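Local coordinates for short chain alcohol dehydrogenase-related dehydrogenase (Sinorhizobium meliloti, PDB 3TPC), which probably acts as an oxidoreductase of the short-chain dehydrogenase/reductase family, on a substrate that is not known, at residues S7-V12 against G31-G36; G80-L85 against E129-G134. All blocks are in the same frame, centred on the assembly; numbering follows the deposited sequence.

Contact 1 of 2, residues S7-V12 against G31-G36; sequences SRVFIV and GATVLG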
ATOM      1  N   SER D   7      -9.928 -11.999  33.374  1.00 47.70           N
ATOM      2  CA  SER D   7     -10.906 -13.101  33.262  1.00 46.89           C
ATOM      3  C   SER D   7     -11.142 -13.528  31.836  1.00 45.49           C
ATOM      4  O   SER D   7     -11.922 -14.458  31.597  1.00 45.22           O
ATOM      5  CB  SER D   7     -12.264 -12.692  33.850  1.00 47.03           C
ATOM      6  OG  SER D   7     -12.157 -12.455  35.244  1.00 49.50           O
ATOM      7  N   ARG D   8     -10.511 -12.830  30.888  1.00 44.15           N
ATOM      8  CA  ARG D   8     -10.621 -13.223  29.483  1.00 42.45           C
ATOM      9  C   ARG D   8      -9.655 -14.364  29.166  1.00 40.54           C
ATOM     10  O   ARG D   8      -8.549 -14.446  29.739  1.00 40.68           O
ATOM     11  CB  ARG D   8     -10.412 -12.034  28.541  1.00 43.08           C
ATOM     12  CG  ARG D   8     -10.935 -10.666  29.037  1.00 44.88           C
ATOM     13  CD  ARG D   8     -12.390 -10.617  29.383  1.00 46.37           C
ATOM     14  NE  ARG D   8     -13.248 -10.805  28.227  1.00 50.71           N
ATOM     15  CZ  ARG D   8     -14.586 -10.811  28.283  1.00 53.64           C
ATOM     16  NH1 ARG D   8     -15.239 -10.610  29.425  1.00 52.06           N
ATOM     17  NH2 ARG D   8     -15.281 -11.016  27.177  1.00 55.24           N
ATOM     18  N   VAL D   9     -10.086 -15.262  28.287  1.00 38.30           N
ATOM     19  CA  VAL D   9      -9.300 -16.445  27.924  1.00 36.65           C
ATOM     20  C   VAL D   9      -8.683 -16.297  26.528  1.00 36.02           C
ATOM     21  O   VAL D   9      -9.410 -16.165  25.529  1.00 34.88           O
ATOM     22  CB  VAL D   9     -10.208 -17.692  27.906  1.00 36.90           C
ATOM     23  CG1 VAL D   9      -9.451 -18.924  27.385  1.00 35.65           C
ATOM     24  CG2 VAL D   9     -10.826 -17.918  29.313  1.00 36.63           C
ATOM     25  N   PHE D  10      -7.352 -16.361  26.476  1.00 34.87           N
ATOM     26  CA  PHE D  10      -6.595 -16.225  25.249  1.00 34.43           C
ATOM     27  C   PHE D  10      -5.850 -17.474  24.876  1.00 34.68           C
ATOM     28  O   PHE D  10      -5.301 -18.185  25.729  1.00 34.73           O
ATOM     29  CB  PHE D  10      -5.572 -15.090  25.365  1.00 34.71           C
ATOM     30  CG  PHE D  10      -6.167 -13.746  25.212  1.00 36.85           C
ATOM     31  CD1 PHE D  10      -5.872 -12.972  24.096  1.00 39.28           C
ATOM     32  CD2 PHE D  10      -7.055 -13.257  26.164  1.00 36.59           C
ATOM     33  CE1 PHE D  10      -6.455 -11.718  23.930  1.00 39.90           C
ATOM     34  CE2 PHE D  10      -7.634 -12.031  26.028  1.00 37.80           C
ATOM     35  CZ  PHE D  10      -7.356 -11.253  24.912  1.00 40.46           C
ATOM     36  N   ILE D  11      -5.813 -17.731  23.573  1.00 34.28           N
ATOM     37  CA  ILE D  11      -4.920 -18.715  23.018  1.00 33.01           C
ATOM     38  C   ILE D  11      -3.791 -17.987  22.346  1.00 31.51           C
ATOM     39  O   ILE D  11      -3.997 -17.014  21.644  1.00 31.73           O
ATOM     40  CB  ILE D  11      -5.637 -19.608  22.023  1.00 33.80           C
ATOM     41  CG1 ILE D  11      -6.878 -20.200  22.701  1.00 34.34           C
ATOM     42  CG2 ILE D  11      -4.655 -20.678  21.495  1.00 32.81           C
ATOM     43  CD1 ILE D  11      -7.768 -21.053  21.829  1.00 34.60           C
ATOM     44  N   VAL D  12      -2.587 -18.455  22.596  1.00 29.73           N
ATOM     45  CA  VAL D  12      -1.435 -17.853  22.047  1.00 28.08           C
ATOM     46  C   VAL D  12      -0.643 -19.005  21.470  1.00 28.83           C
ATOM     47  O   VAL D  12      -0.533 -20.082  22.081  1.00 27.52           O
ATOM     48  CB  VAL D  12      -0.549 -17.121  23.089  1.00 27.90           C
ATOM     49  CG1 VAL D  12       0.657 -16.563  22.415  1.00 26.60           C
ATOM     50  CG2 VAL D  12      -1.269 -15.967  23.807  1.00 25.82           C
ATOM     51  N   GLY D  31      -4.030 -10.552  34.176  1.00 40.58           N
ATOM     52  CA  GLY D  31      -5.007 -11.417  34.831  1.00 40.27           C
ATOM     53  C   GLY D  31      -5.850 -12.278  33.934  1.00 40.39           C
ATOM     54  O   GLY D  31      -6.923 -12.749  34.345  1.00 40.87           O
ATOM     55  N   ALA D  32      -5.368 -12.494  32.710  1.00 39.78           N
ATOM     56  CA  ALA D  32      -6.053 -13.338  31.725  1.00 39.54           C
ATOM     57  C   ALA D  32      -5.710 -14.830  31.858  1.00 38.95           C
ATOM     58  O   ALA D  32      -4.597 -15.206  32.191  1.00 38.92           O
ATOM     59  CB  ALA D  32      -5.737 -12.825  30.258  1.00 38.83           C
ATOM     60  N   THR D  33      -6.667 -15.675  31.544  1.00 38.79           N
ATOM     61  CA  THR D  33      -6.399 -17.093  31.409  1.00 38.99           C
ATOM     62  C   THR D  33      -5.717 -17.363  30.045  1.00 38.80           C
ATOM     63  O   THR D  33      -6.218 -16.959  28.994  1.00 38.18           O
ATOM     64  CB  THR D  33      -7.735 -17.863  31.528  1.00 38.63           C
ATOM     65  OG1 THR D  33      -8.273 -17.654  32.834  1.00 38.79           O
ATOM     66  CG2 THR D  33      -7.555 -19.323  31.298  1.00 38.98           C
ATOM     67  N   VAL D  34      -4.586 -18.054  30.043  1.00 39.34           N
ATOM     68  CA  VAL D  34      -3.851 -18.221  28.787  1.00 39.03           C
ATOM     69  C   VAL D  34      -3.604 -19.697  28.422  1.00 39.50           C
ATOM     70  O   VAL D  34      -3.109 -20.466  29.228  1.00 39.39           O
ATOM     71  CB  VAL D  34      -2.541 -17.364  28.774  1.00 39.56           C
ATOM     72  CG1 VAL D  34      -1.717 -17.602  27.513  1.00 38.58           C
ATOM     73  CG2 VAL D  34      -2.861 -15.881  28.882  1.00 39.50           C
ATOM     74  N   LEU D  35      -3.972 -20.071  27.196  1.00 39.48           N
ATOM     75  CA  LEU D  35      -3.629 -21.361  26.640  1.00 40.07           C
ATOM     76  C   LEU D  35      -2.423 -21.178  25.716  1.00 40.47           C
ATOM     77  O   LEU D  35      -2.537 -20.645  24.618  1.00 40.02           O
ATOM     78  CB  LEU D  35      -4.819 -21.991  25.896  1.00 38.82           C
ATOM     79  CG  LEU D  35      -4.507 -23.369  25.296  1.00 40.37           C
ATOM     80  CD1 LEU D  35      -3.890 -24.377  26.304  1.00 41.48           C
ATOM     81  CD2 LEU D  35      -5.721 -23.985  24.620  1.00 38.91           C
ATOM     82  N   GLY D  36      -1.266 -21.612  26.189  1.00 40.96           N
ATOM     83  CA  GLY D  36      -0.049 -21.459  25.442  1.00 42.22           C
ATOM     84  C   GLY D  36       0.225 -22.669  24.584  1.00 43.05           C
ATOM     85  O   GLY D  36       0.537 -23.735  25.101  1.00 44.39           O
TER
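The phenyl ring of Phe10 meets Ala32 obliquely, CD2 lying 4.3 Å from Ala32 CB, while Leu5 and Leu27 also touch this side chain. The contact lies within the first beta-alpha-beta unit of the Rossmann-type SDR fold: strand 9-12 and the 33-36 part of strand 33-38 run parallel, their axes 21° apart, and helix 18-29 returns the chain between them. That helix covers the sheet face carrying Phe10, Val12 and Val34. On it Val12 CG2 reaches Val34 CG1 at 4.1 Å, the two side chains set at a slant. Helix 65-79 covers the opposite face, where Val9 and Thr33 stand side by side. Val9 CG2, anti to the carbonyl carbon, comes 3.8 Å from Thr33 CB, and both side chains also touch Phe79.

Along the strands Phe10 bonds through N to Thr33 O and through O to Leu35 N, both close to straight; Val12 N to Leu35 O continues the ladder. Thr33 N to Arg8 O is more bent, 133° at the hydrogen. Before the strands begin, Ser7 N donates to Gly31 O, the C-prime carbonyl of the Schellman motif ending helix 18-29. This bond is long, 3.2 Å, but almost straight at its hydrogen, and Ser7 N stands above the carbonyl plane of Gly31.

Contact 2 of 2, residues G80-L85 against E129-G134; sequences GHVHGL and EVMSQG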
ATOM      1  N   GLY D  80     -14.285 -22.590  29.261  1.00 55.57           N
ATOM      2  CA  GLY D  80     -15.668 -22.243  28.949  1.00 54.67           C
ATOM      3  C   GLY D  80     -15.853 -21.353  27.737  1.00 54.38           C
ATOM      4  O   GLY D  80     -16.872 -21.429  27.056  1.00 55.37           O
ATOM      5  N   HIS D  81     -14.883 -20.488  27.481  1.00 53.15           N
ATOM      6  CA  HIS D  81     -14.959 -19.550  26.369  1.00 52.12           C
ATOM      7  C   HIS D  81     -13.590 -19.445  25.737  1.00 49.48           C
ATOM      8  O   HIS D  81     -12.639 -20.032  26.216  1.00 49.92           O
ATOM      9  CB  HIS D  81     -15.333 -18.142  26.845  1.00 53.23           C
ATOM     10  CG  HIS D  81     -16.656 -18.057  27.530  1.00 57.00           C
ATOM     11  ND1 HIS D  81     -16.780 -17.693  28.860  1.00 59.91           N
ATOM     12  CD2 HIS D  81     -17.915 -18.284  27.075  1.00 60.04           C
ATOM     13  CE1 HIS D  81     -18.063 -17.693  29.189  1.00 62.04           C
ATOM     14  NE2 HIS D  81     -18.772 -18.056  28.129  1.00 61.82           N
ATOM     15  N   VAL D  82     -13.520 -18.702  24.646  1.00 46.25           N
ATOM     16  CA  VAL D  82     -12.283 -18.228  24.080  1.00 42.84           C
ATOM     17  C   VAL D  82     -12.633 -16.823  23.672  1.00 41.30           C
ATOM     18  O   VAL D  82     -13.649 -16.619  22.973  1.00 40.89           O
ATOM     19  CB  VAL D  82     -11.895 -19.047  22.831  1.00 43.00           C
ATOM     20  CG1 VAL D  82     -10.736 -18.387  22.064  1.00 39.33           C
ATOM     21  CG2 VAL D  82     -11.551 -20.510  23.223  1.00 42.64           C
ATOM     22  N   HIS D  83     -11.820 -15.863  24.090  1.00 39.22           N
ATOM     23  CA  HIS D  83     -12.026 -14.445  23.676  1.00 38.23           C
ATOM     24  C   HIS D  83     -10.968 -13.872  22.741  1.00 36.52           C
ATOM     25  O   HIS D  83     -11.149 -12.767  22.185  1.00 36.20           O
ATOM     26  CB  HIS D  83     -12.127 -13.543  24.898  1.00 38.09           C
ATOM     27  CG  HIS D  83     -13.249 -13.922  25.800  1.00 42.88           C
ATOM     28  ND1 HIS D  83     -13.055 -14.610  26.981  1.00 45.83           N
ATOM     29  CD2 HIS D  83     -14.592 -13.758  25.668  1.00 47.29           C
ATOM     30  CE1 HIS D  83     -14.233 -14.834  27.546  1.00 49.79           C
ATOM     31  NE2 HIS D  83     -15.182 -14.342  26.764  1.00 47.89           N
ATOM     32  N   GLY D  84      -9.849 -14.595  22.614  1.00 34.75           N
ATOM     33  CA  GLY D  84      -8.627 -14.033  22.075  1.00 32.33           C
ATOM     34  C   GLY D  84      -7.762 -15.096  21.436  1.00 32.32           C
ATOM     35  O   GLY D  84      -7.521 -16.158  22.039  1.00 31.66           O
ATOM     36  N   LEU D  85      -7.326 -14.823  20.198  1.00 30.06           N
ATOM     37  CA  LEU D  85      -6.325 -15.612  19.538  1.00 28.17           C
ATOM     38  C   LEU D  85      -5.231 -14.640  19.146  1.00 28.56           C
ATOM     39  O   LEU D  85      -5.543 -13.606  18.522  1.00 28.14           O
ATOM     40  CB  LEU D  85      -6.891 -16.361  18.333  1.00 27.63           C
ATOM     41  CG  LEU D  85      -5.832 -17.134  17.522  1.00 27.28           C
ATOM     42  CD1 LEU D  85      -5.206 -18.328  18.285  1.00 28.62           C
ATOM     43  CD2 LEU D  85      -6.308 -17.584  16.163  1.00 23.54           C
ATOM     44  N   GLU D 129     -14.802 -20.043  15.227  1.00 27.06           N
ATOM     45  CA  GLU D 129     -15.978 -20.871  15.444  1.00 28.71           C
ATOM     46  C   GLU D 129     -16.422 -20.800  16.920  1.00 29.00           C
ATOM     47  O   GLU D 129     -17.553 -20.439  17.193  1.00 28.08           O
ATOM     48  CB  GLU D 129     -15.707 -22.323  15.049  1.00 29.30           C
ATOM     49  CG  GLU D 129     -16.786 -23.304  15.570  1.00 32.28           C
ATOM     50  CD  GLU D 129     -16.781 -24.639  14.837  1.00 37.49           C
ATOM     51  OE1 GLU D 129     -15.708 -25.282  14.765  1.00 37.64           O
ATOM     52  OE2 GLU D 129     -17.835 -25.030  14.280  1.00 41.82           O
ATOM     53  N   VAL D 130     -15.505 -21.110  17.853  1.00 29.96           N
ATOM     54  CA  VAL D 130     -15.759 -20.965  19.274  1.00 30.26           C
ATOM     55  C   VAL D 130     -16.145 -19.537  19.711  1.00 32.44           C
ATOM     56  O   VAL D 130     -17.152 -19.367  20.430  1.00 33.69           O
ATOM     57  CB  VAL D 130     -14.590 -21.439  20.068  1.00 30.51           C
ATOM     58  CG1 VAL D 130     -14.731 -21.014  21.503  1.00 30.84           C
ATOM     59  CG2 VAL D 130     -14.495 -22.926  19.989  1.00 29.61           C
HETATM   60  N   MSE D 131     -15.374 -18.511  19.298  1.00 31.83           N
HETATM   61  CA  MSE D 131     -15.624 -17.152  19.757  1.00 31.70           C
HETATM   62  C   MSE D 131     -17.055 -16.801  19.428  1.00 32.76           C
HETATM   63  O   MSE D 131     -17.745 -16.181  20.225  1.00 34.33           O
HETATM   64  CB  MSE D 131     -14.656 -16.148  19.098  1.00 31.30           C
HETATM   65  CG  MSE D 131     -13.157 -16.404  19.429  1.00 28.16           C
HETATM   66 SE   MSE D 131     -12.078 -15.360  18.220  0.50 18.25          SE
HETATM   67  CE  MSE D 131     -10.618 -15.186  19.368  1.00 16.25           C
ATOM     68  N   SER D 132     -17.447 -17.207  18.227  1.00 33.57           N
ATOM     69  CA  SER D 132     -18.768 -17.203  17.617  1.00 34.59           C
ATOM     70  C   SER D 132     -19.932 -17.519  18.591  1.00 35.12           C
ATOM     71  O   SER D 132     -21.007 -16.889  18.551  1.00 33.84           O
ATOM     72  CB  SER D 132     -18.687 -18.327  16.557  1.00 35.03           C
ATOM     73  OG  SER D 132     -19.652 -18.310  15.542  1.00 35.87           O
ATOM     74  N   GLN D 133     -19.683 -18.522  19.442  1.00 35.97           N
ATOM     75  CA  GLN D 133     -20.697 -19.170  20.257  1.00 36.75           C
ATOM     76  C   GLN D 133     -20.811 -18.495  21.623  1.00 36.60           C
ATOM     77  O   GLN D 133     -21.620 -18.908  22.442  1.00 36.88           O
ATOM     78  CB  GLN D 133     -20.345 -20.645  20.448  1.00 36.60           C
ATOM     79  CG  GLN D 133     -20.605 -21.550  19.247  1.00 41.01           C
ATOM     80  CD  GLN D 133     -19.749 -22.849  19.294  1.00 44.79           C
ATOM     81  OE1 GLN D 133     -19.601 -23.548  18.295  1.00 44.04           O
ATOM     82  NE2 GLN D 133     -19.181 -23.154  20.464  1.00 46.23           N
ATOM     83  N   GLY D 134     -19.982 -17.484  21.880  1.00 36.18           N
ATOM     84  CA  GLY D 134     -20.007 -16.751  23.170  1.00 35.19           C
ATOM     85  C   GLY D 134     -20.915 -15.530  23.149  1.00 34.32           C
ATOM     86  O   GLY D 134     -21.466 -15.197  22.108  1.00 33.56           O
TER
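Selenomethionine Met131 reaches from helix 106-132 across to the backbone of residues 82-85, and its side chain carries most of the contact. CB lies 4.0 Å from the carbonyl oxygen of Val82. CG is placed beside the backbone N and anti to the carbonyl carbon (chi1 -62°), and it comes closer to that same oxygen, at 3.6 Å, while also meeting Val82 CG1. Beyond CG the chain is extended, carrying SE past Val82 and the terminal methyl onto the peptides at the start of strand 84-87. There CE lies 3.4 Å from Gly84 N and equally near Leu85 N, and it also touches the carbonyl carbon of His83. Leu85 CB, 4.0 Å away, gives the methyl an aliphatic neighbour.

In the Rossmann-type SDR fold, strand 84-87 lies next to strand 9-12 near the middle of the parallel sheet, and helix 106-132 packs on one face of that sheet. Val82 and Leu85 turn toward this helix and also touch Ile11 of the neighbouring strand. Leu85 extends the packing to Met123, Ile124 and Ala127 on earlier turns of the same helix.

The residue before Met131, Val130, meets Val82 with the two side chains crossing at about a right angle. Val130 CG1, anti to its own backbone N (chi1 168°), sits 3.7 Å from Val82 CG2 and just as close to Val82 CB. Val130 also touches Leu72 of helix 65-79, which joins this corner to the adjacent helix. No hydrogen bond links the two segments; within 129-134, Gly134 N donates to Met131 O over 3.1 Å.

Both contacts are largely buried and reach the same parallel sheet, their centres about 11 Å apart. Contact 1 pairs two neighbouring strands, and backbone hydrogen bonds dominate it; contact 2 sets a helix against the chain entering strand 84-87, has no hydrogen bond across it and rests on van der Waals packing of aliphatic groups and a selenomethionine against side chains and backbone. Strands 9-12 and 84-87 are adjacent, and probable hydrogen bonds from Ile11 N to Gly84 O and from His83 N to Val9 O join the contacts directly. Contact 1 runs out to exposed Ser7 and Gly31 and touches no other subunit, whereas at contact 2 Glu129 and Ser132 pack on Pro103 and Leu98 of a second subunit.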